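Local coordinates for beta-amyloid-like protein (Caenorhabditis elegans, PDB 3K66) that probably binds heparin through its extracellular E2 domain, as a nematode homolog of the human amyloid precursor protein linked to cell adhesion and neural development, at residues R171-D174 / L175-G179. Residues are numbered along the deposited sequence; the frame is centred on the assembly and turned at random.
Sequences RYID and LRING
Arg176 reaches back one turn along an alpha-helix to lie beside Tyr172 and Ile173, within helix 163-182 of the all-helical E2 domain. Its CB and CG both rest on Tyr172 O, each 3.5 Å away, the same oxygen that accepts the backbone bond from Arg176 N at 2.7 Å. The chain bends about the CG-CD bond (chi3 -67°), turning the guanidinium back over the preceding turn, where Tyr172 O sits about 3.6 Å above the centre of one of its faces. NE makes a salt bridge with Glu137 of helix 123-154. The two terminal nitrogens part company: NH1 meets Tyr172 CB at 3.6 Å, while NH2 comes up to Ile173 CG1. Arginine suits this place because its long apolar stem can follow the helix surface before its charge meets the neighbouring helix. Cut back to an alanine, the position is likely to leave Glu137 without its cationic mate and the flank of Tyr172 and Ile173 uncovered.

Three residues after Tyr172, Leu175 lays CD1 over one face of the tyrosine ring, 4.1 Å from Tyr172 CD1, an apolar patch on the exposed side of the helix. Ile173 and Ile177 occupy the buried side, where branched hydrocarbon packs well between helices; they point the same way, both touching Glu137, and Ile177 also meets Trp202 of helix 195-209. A short acid, Asp174, suits the flank facing that last helix, where OD1 forms a salt bridge with Arg206. Successive i to i+4 bonds hold the backbone throughout, Leu175 N to Arg171 O being nearly straight at 173°. Between the isoleucines, CG2 of Ile173, anti to its own backbone N, touches CD1 of Ile177 at 3.9 Å.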
loop_
_atom_site.group_PDB
_atom_site.type_symbol
_atom_site.label_atom_id
_atom_site.label_comp_id
_atom_site.label_asym_id
_atom_site.label_seq_id
_atom_site.Cartn_x
_atom_site.Cartn_y
_atom_site.Cartn_z
ATOM N N ARG A 171 -9.623 7.563 12.961
ATOM C CA ARG A 171 -10.646 8.215 13.776
ATOM C C ARG A 171 -11.904 8.436 12.947
ATOM O O ARG A 171 -13.012 8.032 13.334
ATOM C CB ARG A 171 -10.138 9.558 14.284
ATOM C CG ARG A 171 -10.278 9.730 15.765
ATOM C CD ARG A 171 -9.257 10.725 16.253
ATOM N NE ARG A 171 -8.899 10.514 17.652
ATOM C CZ ARG A 171 -7.752 10.923 18.191
ATOM N NH1 ARG A 171 -6.849 11.561 17.448
ATOM N NH2 ARG A 171 -7.505 10.699 19.476
ATOM N N TYR A 172 -11.739 9.090 11.805
ATOM C CA TYR A 172 -12.888 9.349 10.968
ATOM C C TYR A 172 -13.530 8.104 10.395
ATOM O O TYR A 172 -14.718 8.100 10.103
ATOM C CB TYR A 172 -12.535 10.315 9.847
ATOM C CG TYR A 172 -12.652 11.744 10.273
ATOM C CD1 TYR A 172 -13.883 12.413 10.232
ATOM C CD2 TYR A 172 -11.536 12.435 10.734
ATOM C CE1 TYR A 172 -13.989 13.730 10.639
ATOM C CE2 TYR A 172 -11.636 13.760 11.149
ATOM C CZ TYR A 172 -12.863 14.398 11.098
ATOM O OH TYR A 172 -12.959 15.699 11.530
ATOM N N ILE A 173 -12.766 7.041 10.203
ATOM C CA ILE A 173 -13.393 5.830 9.681
ATOM C C ILE A 173 -14.395 5.356 10.726
ATOM O O ILE A 173 -15.544 5.005 10.420
ATOM C CB ILE A 173 -12.375 4.710 9.385
ATOM C CG1 ILE A 173 -11.565 5.100 8.137
ATOM C CG2 ILE A 173 -13.132 3.387 9.138
ATOM C CD1 ILE A 173 -10.442 4.195 7.834
ATOM N N ASP A 174 -13.963 5.386 11.978
ATOM C CA ASP A 174 -14.859 4.999 13.042
ATOM C C ASP A 174 -16.063 5.952 12.999
ATOM O O ASP A 174 -17.206 5.504 12.896
ATOM C CB ASP A 174 -14.161 5.069 14.407
ATOM C CG ASP A 174 -13.348 3.810 14.735
ATOM O OD1 ASP A 174 -13.041 2.981 13.838
ATOM O OD2 ASP A 174 -13.001 3.676 15.922
ATOM N N LEU A 175 -15.811 7.262 13.030
ATOM C CA LEU A 175 -16.903 8.236 12.997
ATOM C C LEU A 175 -17.888 7.946 11.865
ATOM O O LEU A 175 -19.086 7.754 12.121
ATOM C CB LEU A 175 -16.363 9.661 12.880
ATOM C CG LEU A 175 -15.908 10.259 14.214
ATOM C CD1 LEU A 175 -15.367 11.667 13.988
ATOM C CD2 LEU A 175 -17.061 10.278 15.199
ATOM N N ARG A 176 -17.408 7.904 10.623
ATOM C CA ARG A 176 -18.305 7.608 9.508
ATOM C C ARG A 176 -19.086 6.293 9.784
ATOM O O ARG A 176 -20.316 6.247 9.653
ATOM C CB ARG A 176 -17.536 7.509 8.171
ATOM C CG ARG A 176 -17.067 8.839 7.598
ATOM C CD ARG A 176 -16.372 8.648 6.267
ATOM N NE ARG A 176 -15.116 7.928 6.423
ATOM C CZ ARG A 176 -13.922 8.504 6.517
ATOM N NH1 ARG A 176 -13.798 9.825 6.460
ATOM N NH2 ARG A 176 -12.843 7.748 6.700
ATOM N N ILE A 177 -18.399 5.228 10.195
ATOM C CA ILE A 177 -19.121 3.967 10.468
ATOM C C ILE A 177 -20.163 4.148 11.577
ATOM O O ILE A 177 -21.285 3.653 11.472
ATOM C CB ILE A 177 -18.165 2.775 10.831
ATOM C CG1 ILE A 177 -17.318 2.416 9.608
ATOM C CG2 ILE A 177 -18.971 1.525 11.208
ATOM C CD1 ILE A 177 -16.314 1.314 9.835
ATOM N N ASN A 178 -19.823 4.839 12.654
ATOM C CA ASN A 178 -20.849 5.016 13.671
ATOM C C ASN A 178 -21.989 5.848 13.097
ATOM O O ASN A 178 -23.153 5.447 13.153
ATOM C CB ASN A 178 -20.279 5.638 14.945
ATOM C CG ASN A 178 -19.652 4.585 15.845
ATOM O OD1 ASN A 178 -18.694 4.846 16.549
ATOM N ND2 ASN A 178 -20.208 3.370 15.814
ATOM N N GLY A 179 -21.647 6.984 12.503
ATOM C CA GLY A 179 -22.665 7.813 11.903
ATOM C C GLY A 179 -23.556 6.980 11.000
ATOM O O GLY A 179 -24.779 7.095 11.018
#